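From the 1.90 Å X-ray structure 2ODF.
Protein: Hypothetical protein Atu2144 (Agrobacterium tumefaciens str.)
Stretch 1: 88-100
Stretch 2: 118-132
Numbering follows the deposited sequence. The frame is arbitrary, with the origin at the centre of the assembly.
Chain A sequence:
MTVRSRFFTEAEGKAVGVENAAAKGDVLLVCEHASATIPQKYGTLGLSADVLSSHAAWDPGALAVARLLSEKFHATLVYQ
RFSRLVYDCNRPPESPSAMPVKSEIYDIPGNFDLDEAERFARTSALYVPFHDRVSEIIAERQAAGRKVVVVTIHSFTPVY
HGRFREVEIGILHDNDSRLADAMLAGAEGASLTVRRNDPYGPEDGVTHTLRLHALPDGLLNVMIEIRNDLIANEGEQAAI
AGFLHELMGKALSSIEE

Stretch 1 (88-100) DCNRPPESPSAMP
Stretch 2 (118-132) ERFARTSALYVPFHD

Residues 118-132 form part of a longer helix, and residues 88-100 lie against it as an irregular loop built from three type I turns: Asp88 to Arg91, Pro92 to Ser95 and Ser95 to Ala98. The loop closes on itself through Asp88 N to Ala98 O (2.8 Å). Two pairs set the register: Cys89 CA lies 5.4 Å from Tyr127 CA, and Pro93 CA lies 6.9 Å from Thr123 CA. The loop from Cys89 to Pro93 therefore runs against the helix direction.

Glu118 (chi1 t, chi2 p) does not touch the loop but steadies a residue that does: its OE2 accepts from Arg122 NE at 2.8 Å in a salt bridge one turn along. Arg119 leaves the helix sideways, and its m, t, p chi1-chi3 carry the guanidinium to the loop. There Arg119 NH2 donates to Pro93 O at 2.9 Å, with the acceptor near the guanidinium plane, while Met99 CE lies over one face, 3.7 Å from Arg119 NH2. Two waters extend this grip. One accepts from Arg119 NH2 (2.9 Å) and Met99 N (3.1 Å) and donates to Ser95 O (2.6 Å); the other accepts from Arg119 NH1 (3.0 Å) and donates to Met99 O (2.5 Å). A long side chain with several donors can thus reach Pro93 O directly and Ser95 O and Met99 O through water, although Arg119 NE is buried without a partner.

Arg122 directs its CA-to-CB bond toward the loop and, with chi1-chi3 m, t, t, lays its aliphatic stem beside Met99, CD 3.8 Å from Met99 SD. Met99 (chi1 m, chi2 t, chi3 -129°) is flexible enough to fit between these arginines. Thr123 (m) turns OG1 back to Arg119 O at 2.7 Å, satisfying the hydroxyl within the helix; the same OG1 lies 3.7 Å from Met99 CE and 3.9 Å from Pro93 CB.

A wider pi-type turn spans 123-127, with Val128 N bonded to Thr123 O (3.0 Å). Leu126 presents its carbonyl O 3.7 Å from Cys89 SG. Tyr127 (t, chi2 74°) starts sideways, yet its ring reaches the loop: CE2 packs 3.5 Å from Pro93 CD, and CE1 lies 3.2 Å from Arg91 O.

The helix kinks at Pro129, whose nitrogen has no hydrogen to donate. Phe130 (t, chi2 77°) sets CD2 3.9 Å from Cys89 CB, and Cys89 SG (chi1 m) is 4.9 Å from its ring centroid, obliquely placed; a small side chain suits this close approach. Finally His131 (m, chi2 -71°) donates from NE2 to Cys89 O at 2.6 Å, a short bond near the ring plane that fastens the first turn of the loop.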

ATOM      1  N   ASP A  88       0.621  10.189  -5.671  1.00 16.22           N
ATOM      2  CA  ASP A  88      -0.607  10.538  -6.385  1.00 15.71           C
ATOM      3  C   ASP A  88      -1.695   9.568  -5.953  1.00 15.50           C
ATOM      4  O   ASP A  88      -1.746   8.429  -6.405  1.00 14.59           O
ATOM      5  CB  ASP A  88      -0.408  10.493  -7.908  1.00 15.37           C
ATOM      6  CG  ASP A  88      -1.606  11.058  -8.669  1.00 16.47           C
ATOM      7  OD1 ASP A  88      -2.726  11.071  -8.101  1.00 18.82           O
ATOM      8  OD2 ASP A  88      -1.419  11.497  -9.821  1.00 18.99           O
ATOM      9  N   CYS A  89      -2.556  10.026  -5.050  1.00 15.87           N
ATOM     10  CA  CYS A  89      -3.564   9.142  -4.461  1.00 16.21           C
ATOM     11  C   CYS A  89      -4.614   8.661  -5.463  1.00 16.75           C
ATOM     12  O   CYS A  89      -5.400   7.771  -5.143  1.00 18.05           O
ATOM     13  CB  CYS A  89      -4.204   9.804  -3.268  1.00 16.35           C
ATOM     14  SG  CYS A  89      -3.141   9.803  -1.850  1.00 19.52           S
ATOM     15  N   ASN A  90      -4.624   9.227  -6.666  1.00 16.03           N
ATOM     16  CA  ASN A  90      -5.475   8.717  -7.735  1.00 16.76           C
ATOM     17  C   ASN A  90      -4.730   7.685  -8.588  1.00 15.50           C
ATOM     18  O   ASN A  90      -5.083   7.481  -9.728  1.00 15.37           O
ATOM     19  CB  ASN A  90      -5.980   9.864  -8.644  1.00 16.77           C
ATOM     20  CG  ASN A  90      -7.187   9.454  -9.507  1.00 17.04           C
ATOM     21  OD1 ASN A  90      -7.927   8.540  -9.165  1.00 17.34           O
ATOM     22  ND2 ASN A  90      -7.398  10.162 -10.601  1.00 19.05           N
ATOM     23  N   ARG A  91      -3.696   7.050  -8.029  1.00 15.82           N
ATOM     24  CA  ARG A  91      -2.938   5.989  -8.708  1.00 16.49           C
ATOM     25  C   ARG A  91      -2.612   4.846  -7.733  1.00 16.29           C
ATOM     26  O   ARG A  91      -2.289   5.113  -6.581  1.00 15.11           O
ATOM     27  CB  ARG A  91      -1.622   6.525  -9.227  1.00 17.06           C
ATOM     28  CG  ARG A  91      -1.764   7.581 -10.312  1.00 18.33           C
ATOM     29  CD  ARG A  91      -2.351   7.066 -11.612  1.00 21.49           C
ATOM     30  NE  ARG A  91      -2.313   8.174 -12.553  1.00 22.10           N
ATOM     31  CZ  ARG A  91      -2.177   8.093 -13.871  1.00 29.02           C
ATOM     32  NH1 ARG A  91      -2.048   6.940 -14.515  1.00 29.42           N
ATOM     33  NH2 ARG A  91      -2.147   9.232 -14.559  1.00 32.27           N
ATOM     34  N   PRO A  92      -2.694   3.585  -8.187  1.00 16.29           N
ATOM     35  CA  PRO A  92      -2.263   2.489  -7.340  1.00 17.06           C
ATOM     36  C   PRO A  92      -0.725   2.422  -7.278  1.00 18.04           C
ATOM     37  O   PRO A  92      -0.044   2.959  -8.176  1.00 16.57           O
ATOM     38  CB  PRO A  92      -2.861   1.261  -8.048  1.00 16.49           C
ATOM     39  CG  PRO A  92      -2.927   1.653  -9.465  1.00 16.68           C
ATOM     40  CD  PRO A  92      -3.214   3.102  -9.474  1.00 16.48           C
ATOM     41  N   PRO A  93      -0.170   1.810  -6.218  1.00 19.02           N
ATOM     42  CA  PRO A  93       1.261   1.824  -6.049  1.00 20.42           C
ATOM     43  C   PRO A  93       2.052   1.084  -7.130  1.00 22.14           C
ATOM     44  O   PRO A  93       3.236   1.351  -7.266  1.00 22.77           O
ATOM     45  CB  PRO A  93       1.472   1.208  -4.657  1.00 21.39           C
ATOM     46  CG  PRO A  93       0.266   0.545  -4.306  1.00 20.36           C
ATOM     47  CD  PRO A  93      -0.856   1.164  -5.087  1.00 19.46           C
ATOM     48  N   GLU A  94       1.384   0.218  -7.895  1.00 23.52           N
ATOM     49  CA  GLU A  94       1.954  -0.477  -9.058  1.00 23.96           C
ATOM     50  C   GLU A  94       2.171   0.469 -10.252  1.00 24.77           C
ATOM     51  O   GLU A  94       3.012   0.202 -11.110  1.00 25.65           O
ATOM     52  CB  GLU A  94       1.085  -1.712  -9.456  1.00 25.80           C
ATOM     53  CG  GLU A  94      -0.481  -1.739  -9.010  1.00 28.00           C
ATOM     54  CD  GLU A  94      -0.767  -1.970  -7.495  1.00 30.66           C
ATOM     55  OE1 GLU A  94      -0.846  -0.951  -6.825  1.00 37.21           O
ATOM     56  OE2 GLU A  94      -0.957  -3.112  -6.930  1.00 26.53           O
ATOM     57  N   SER A  95       1.433   1.580 -10.317  1.00 22.93           N
ATOM     58  CA  SER A  95       1.561   2.509 -11.445  1.00 22.33           C
ATOM     59  C   SER A  95       2.818   3.373 -11.351  1.00 21.48           C
ATOM     60  O   SER A  95       3.130   3.880 -10.279  1.00 20.43           O
ATOM     61  CB  SER A  95       0.347   3.449 -11.489  1.00 22.62           C
ATOM     62  OG  SER A  95       0.557   4.496 -12.430  1.00 22.21           O
ATOM     63  N   PRO A  96       3.521   3.585 -12.485  1.00 21.34           N
ATOM     64  CA  PRO A  96       4.644   4.525 -12.471  1.00 21.60           C
ATOM     65  C   PRO A  96       4.259   5.952 -12.132  1.00 20.78           C
ATOM     66  O   PRO A  96       5.113   6.744 -11.730  1.00 21.21           O
ATOM     67  CB  PRO A  96       5.172   4.467 -13.911  1.00 21.70           C
ATOM     68  CG  PRO A  96       4.732   3.208 -14.434  1.00 23.56           C
ATOM     69  CD  PRO A  96       3.395   2.929 -13.798  1.00 21.38           C
ATOM     70  N   SER A  97       2.988   6.305 -12.310  1.00 20.04           N
ATOM     71  CA  SER A  97       2.544   7.664 -12.010  1.00 19.00           C
ATOM     72  C   SER A  97       2.266   7.852 -10.526  1.00 17.27           C
ATOM     73  O   SER A  97       2.053   8.962 -10.108  1.00 17.00           O
ATOM     74  CB  SER A  97       1.295   8.039 -12.823  1.00 19.82           C
ATOM     75  OG  SER A  97       1.676   8.242 -14.168  1.00 22.45           O
ATOM     76  N   ALA A  98       2.271   6.798  -9.717  1.00 16.53           N
ATOM     77  CA  ALA A  98       1.981   6.967  -8.281  1.00 17.04           C
ATOM     78  C   ALA A  98       3.022   7.847  -7.574  1.00 17.08           C
ATOM     79  O   ALA A  98       2.696   8.641  -6.669  1.00 16.62           O
ATOM     80  CB  ALA A  98       1.867   5.597  -7.575  1.00 16.78           C
ATOM     81  N   MET A  99       4.256   7.643  -7.974  1.00 17.13           N
ATOM     82  CA  MET A  99       5.389   8.338  -7.452  1.00 16.79           C
ATOM     83  C   MET A  99       6.209   8.736  -8.642  1.00 17.75           C
ATOM     84  O   MET A  99       7.065   8.032  -9.030  1.00 16.79           O
ATOM     85  CB  MET A  99       6.177   7.467  -6.485  1.00 17.44           C
ATOM     86  CG  MET A  99       5.371   7.003  -5.307  1.00 17.77           C
ATOM     87  SD  MET A  99       6.093   5.805  -4.151  1.00 12.42           S
ATOM     88  CE  MET A  99       4.863   4.654  -4.084  1.00 18.39           C
ATOM     89  N   PRO A 100       5.809   9.814  -9.293  1.00 19.24           N
ATOM     90  CA  PRO A 100       6.296  10.032 -10.644  1.00 20.55           C
ATOM     91  C   PRO A 100       7.740  10.540 -10.730  1.00 21.02           C
ATOM     92  O   PRO A 100       8.127  11.457 -10.000  1.00 20.66           O
ATOM     93  CB  PRO A 100       5.325  11.066 -11.195  1.00 20.13           C
ATOM     94  CG  PRO A 100       4.934  11.878 -10.029  1.00 20.50           C
ATOM     95  CD  PRO A 100       4.855  10.873  -8.889  1.00 19.36           C
ATOM     96  N   GLU A 118      11.172   3.329   0.883  1.00 17.05           N
ATOM     97  CA  GLU A 118      10.582   4.649   0.580  1.00 17.52           C
ATOM     98  C   GLU A 118       9.197   4.538  -0.095  1.00 17.26           C
ATOM     99  O   GLU A 118       8.279   5.298   0.235  1.00 18.14           O
ATOM    100  CB  GLU A 118      11.535   5.492  -0.240  1.00 17.83           C
ATOM    101  CG  GLU A 118      11.002   6.886  -0.547  1.00 19.38           C
ATOM    102  CD  GLU A 118      10.647   7.683   0.710  1.00 21.20           C
ATOM    103  OE1 GLU A 118      11.314   7.540   1.762  1.00 20.86           O
ATOM    104  OE2 GLU A 118       9.733   8.521   0.625  1.00 23.11           O
ATOM    105  N   ARG A 119       9.049   3.598  -1.026  1.00 16.75           N
ATOM    106  CA  ARG A 119       7.763   3.276  -1.617  1.00 17.27           C
ATOM    107  C   ARG A 119       6.773   2.812  -0.554  1.00 16.79           C
ATOM    108  O   ARG A 119       5.617   3.236  -0.553  1.00 17.38           O
ATOM    109  CB  ARG A 119       7.894   2.201  -2.682  1.00 17.48           C
ATOM    110  CG  ARG A 119       8.716   2.668  -3.922  1.00 18.87           C
ATOM    111  CD  ARG A 119       8.611   1.678  -5.078  1.00 17.89           C
ATOM    112  NE  ARG A 119       7.305   1.781  -5.706  1.00 23.21           N
ATOM    113  CZ  ARG A 119       6.972   2.692  -6.618  1.00 23.78           C
ATOM    114  NH1 ARG A 119       7.847   3.594  -7.048  1.00 24.48           N
ATOM    115  NH2 ARG A 119       5.752   2.697  -7.104  1.00 27.27           N
ATOM    116  N   PHE A 120       7.228   1.977   0.365  1.00 16.17           N
ATOM    117  CA  PHE A 120       6.355   1.521   1.418  1.00 16.35           C
ATOM    118  C   PHE A 120       5.956   2.727   2.300  1.00 16.12           C
ATOM    119  O   PHE A 120       4.805   2.873   2.617  1.00 15.35           O
ATOM    120  CB  PHE A 120       6.954   0.393   2.272  1.00 16.80           C
ATOM    121  CG  PHE A 120       6.045  -0.017   3.355  1.00 16.04           C
ATOM    122  CD1 PHE A 120       4.958  -0.822   3.088  1.00 17.91           C
ATOM    123  CD2 PHE A 120       6.146   0.550   4.598  1.00 18.20           C
ATOM    124  CE1 PHE A 120       4.073  -1.145   4.079  1.00 17.69           C
ATOM    125  CE2 PHE A 120       5.258   0.246   5.574  1.00 17.15           C
ATOM    126  CZ  PHE A 120       4.211  -0.598   5.310  1.00 16.74           C
ATOM    127  N   ALA A 121       6.928   3.550   2.681  1.00 15.54           N
ATOM    128  CA  ALA A 121       6.700   4.696   3.553  1.00 16.32           C
ATOM    129  C   ALA A 121       5.583   5.590   3.004  1.00 16.78           C
ATOM    130  O   ALA A 121       4.621   5.922   3.721  1.00 16.08           O
ATOM    131  CB  ALA A 121       8.016   5.502   3.742  1.00 16.80           C
ATOM    132  N   ARG A 122       5.683   5.936   1.718  1.00 17.16           N
ATOM    133  CA  ARG A 122       4.692   6.819   1.088  1.00 17.13           C
ATOM    134  C   ARG A 122       3.348   6.146   0.942  1.00 16.71           C
ATOM    135  O   ARG A 122       2.327   6.751   1.166  1.00 15.92           O
ATOM    136  CB  ARG A 122       5.191   7.251  -0.277  1.00 17.34           C
ATOM    137  CG  ARG A 122       6.480   8.034  -0.196  1.00 17.11           C
ATOM    138  CD  ARG A 122       6.846   8.501  -1.544  1.00 17.00           C
ATOM    139  NE  ARG A 122       8.148   9.152  -1.599  1.00 16.39           N
ATOM    140  CZ  ARG A 122       8.562   9.908  -2.612  1.00 18.71           C
ATOM    141  NH1 ARG A 122       7.750  10.169  -3.635  1.00 18.09           N
ATOM    142  NH2 ARG A 122       9.793  10.412  -2.600  1.00 18.14           N
ATOM    143  N   THR A 123       3.355   4.880   0.541  1.00 17.55           N
ATOM    144  CA  THR A 123       2.129   4.118   0.393  1.00 16.59           C
ATOM    145  C   THR A 123       1.351   4.012   1.712  1.00 16.51           C
ATOM    146  O   THR A 123       0.123   4.162   1.751  1.00 16.91           O
ATOM    147  CB  THR A 123       2.431   2.696  -0.172  1.00 16.69           C
ATOM    148  OG1 THR A 123       3.114   2.788  -1.440  1.00 15.66           O
ATOM    149  CG2 THR A 123       1.176   1.918  -0.340  1.00 15.94           C
ATOM    150  N   SER A 124       2.081   3.792   2.797  1.00 16.34           N
ATOM    151  CA  SER A 124       1.500   3.607   4.122  1.00 16.45           C
ATOM    152  C   SER A 124       0.962   4.876   4.746  1.00 16.42           C
ATOM    153  O   SER A 124       0.001   4.817   5.494  1.00 16.90           O
ATOM    154  CB  SER A 124       2.550   3.055   5.095  1.00 16.45           C
ATOM    155  OG  SER A 124       1.984   2.924   6.379  1.00 16.60           O
ATOM    156  N   ALA A 125       1.638   5.979   4.486  1.00 16.58           N
ATOM    157  CA  ALA A 125       1.406   7.258   5.168  1.00 16.97           C
ATOM    158  C   ALA A 125       0.397   8.133   4.437  1.00 16.82           C
ATOM    159  O   ALA A 125      -0.356   8.863   5.086  1.00 17.54           O
ATOM    160  CB  ALA A 125       2.703   8.009   5.322  1.00 15.75           C
ATOM    161  N   LEU A 126       0.399   8.061   3.098  1.00 16.70           N
ATOM    162  CA  LEU A 126      -0.437   8.914   2.267  1.00 16.76           C
ATOM    163  C   LEU A 126      -1.565   8.186   1.581  1.00 16.38           C
ATOM    164  O   LEU A 126      -2.681   8.633   1.682  1.00 16.67           O
ATOM    165  CB  LEU A 126       0.389   9.650   1.224  1.00 17.15           C
ATOM    166  CG  LEU A 126       1.376  10.686   1.790  1.00 19.18           C
ATOM    167  CD1 LEU A 126       2.259  11.181   0.648  1.00 21.18           C
ATOM    168  CD2 LEU A 126       0.681  11.864   2.560  1.00 16.01           C
ATOM    169  N   TYR A 127      -1.283   7.063   0.906  1.00 15.21           N
ATOM    170  CA  TYR A 127      -2.250   6.447   0.008  1.00 15.02           C
ATOM    171  C   TYR A 127      -3.276   5.617   0.758  1.00 15.45           C
ATOM    172  O   TYR A 127      -4.492   5.803   0.575  1.00 14.00           O
ATOM    173  CB  TYR A 127      -1.493   5.611  -1.047  1.00 15.42           C
ATOM    174  CG  TYR A 127      -2.327   4.745  -1.950  1.00 14.71           C
ATOM    175  CD1 TYR A 127      -3.085   5.282  -2.989  1.00 15.45           C
ATOM    176  CD2 TYR A 127      -2.315   3.355  -1.800  1.00 13.94           C
ATOM    177  CE1 TYR A 127      -3.820   4.440  -3.851  1.00 15.62           C
ATOM    178  CE2 TYR A 127      -3.012   2.541  -2.650  1.00 15.28           C
ATOM    179  CZ  TYR A 127      -3.768   3.063  -3.656  1.00 15.93           C
ATOM    180  OH  TYR A 127      -4.470   2.178  -4.450  1.00 14.45           O
ATOM    181  N   VAL A 128      -2.803   4.742   1.644  1.00 15.15           N
ATOM    182  CA  VAL A 128      -3.717   3.844   2.345  1.00 16.37           C
ATOM    183  C   VAL A 128      -4.629   4.623   3.317  1.00 15.94           C
ATOM    184  O   VAL A 128      -5.827   4.369   3.341  1.00 18.68           O
ATOM    185  CB  VAL A 128      -3.001   2.571   2.939  1.00 16.63           C
ATOM    186  CG1 VAL A 128      -3.980   1.750   3.812  1.00 18.99           C
ATOM    187  CG2 VAL A 128      -2.446   1.673   1.785  1.00 15.05           C
ATOM    188  N   PRO A 129      -4.093   5.553   4.132  1.00 16.35           N
ATOM    189  CA  PRO A 129      -4.970   6.333   5.005  1.00 16.53           C
ATOM    190  C   PRO A 129      -6.059   7.094   4.252  1.00 16.53           C
ATOM    191  O   PRO A 129      -7.213   7.057   4.678  1.00 17.92           O
ATOM    192  CB  PRO A 129      -3.993   7.301   5.745  1.00 16.48           C
ATOM    193  CG  PRO A 129      -2.709   6.555   5.743  1.00 17.23           C
ATOM    194  CD  PRO A 129      -2.669   5.854   4.411  1.00 16.49           C
ATOM    195  N   PHE A 130      -5.724   7.682   3.109  1.00 15.53           N
ATOM    196  CA  PHE A 130      -6.664   8.429   2.312  1.00 16.12           C
ATOM    197  C   PHE A 130      -7.839   7.539   1.855  1.00 16.56           C
ATOM    198  O   PHE A 130      -9.001   7.841   2.144  1.00 16.94           O
ATOM    199  CB  PHE A 130      -5.956   9.114   1.133  1.00 16.05           C
ATOM    200  CG  PHE A 130      -6.876   9.915   0.264  1.00 16.62           C
ATOM    201  CD1 PHE A 130      -7.330  11.165   0.679  1.00 17.15           C
ATOM    202  CD2 PHE A 130      -7.308   9.416  -0.959  1.00 15.53           C
ATOM    203  CE1 PHE A 130      -8.219  11.878  -0.121  1.00 16.23           C
ATOM    204  CE2 PHE A 130      -8.199  10.126  -1.744  1.00 16.56           C
ATOM    205  CZ  PHE A 130      -8.654  11.347  -1.321  1.00 15.86           C
ATOM    206  N   HIS A 131      -7.530   6.454   1.185  1.00 16.92           N
ATOM    207  CA  HIS A 131      -8.525   5.565   0.707  1.00 17.11           C
ATOM    208  C   HIS A 131      -9.279   4.846   1.799  1.00 18.06           C
ATOM    209  O   HIS A 131     -10.416   4.583   1.654  1.00 18.62           O
ATOM    210  CB  HIS A 131      -7.983   4.681  -0.384  1.00 18.06           C
ATOM    211  CG  HIS A 131      -7.630   5.431  -1.624  1.00 15.78           C
ATOM    212  ND1 HIS A 131      -8.573   5.971  -2.450  1.00 15.35           N
ATOM    213  CD2 HIS A 131      -6.438   5.798  -2.126  1.00 16.68           C
ATOM    214  CE1 HIS A 131      -7.974   6.619  -3.422  1.00 17.49           C
ATOM    215  NE2 HIS A 131      -6.680   6.515  -3.253  1.00 14.16           N
ATOM    216  N   ASP A 132      -8.618   4.543   2.894  1.00 17.71           N
ATOM    217  CA  ASP A 132      -9.258   3.889   4.004  1.00 18.41           C
ATOM    218  C   ASP A 132     -10.357   4.808   4.594  1.00 18.29           C
ATOM    219  O   ASP A 132     -11.354   4.368   5.011  1.00 17.85           O
ATOM    220  CB  ASP A 132      -8.249   3.487   5.074  1.00 17.85           C
ATOM    221  CG  ASP A 132      -7.543   2.149   4.788  1.00 19.96           C
ATOM    222  OD1 ASP A 132      -7.829   1.485   3.809  1.00 20.05           O
ATOM    223  OD2 ASP A 132      -6.720   1.783   5.579  1.00 19.76           O
TER
HETATM  224  O   HOH W   1       5.161   4.816  -8.972  1.00 22.98           O
HETATM  225  O   HOH W   2       8.239   5.818  -9.098  1.00 33.11           O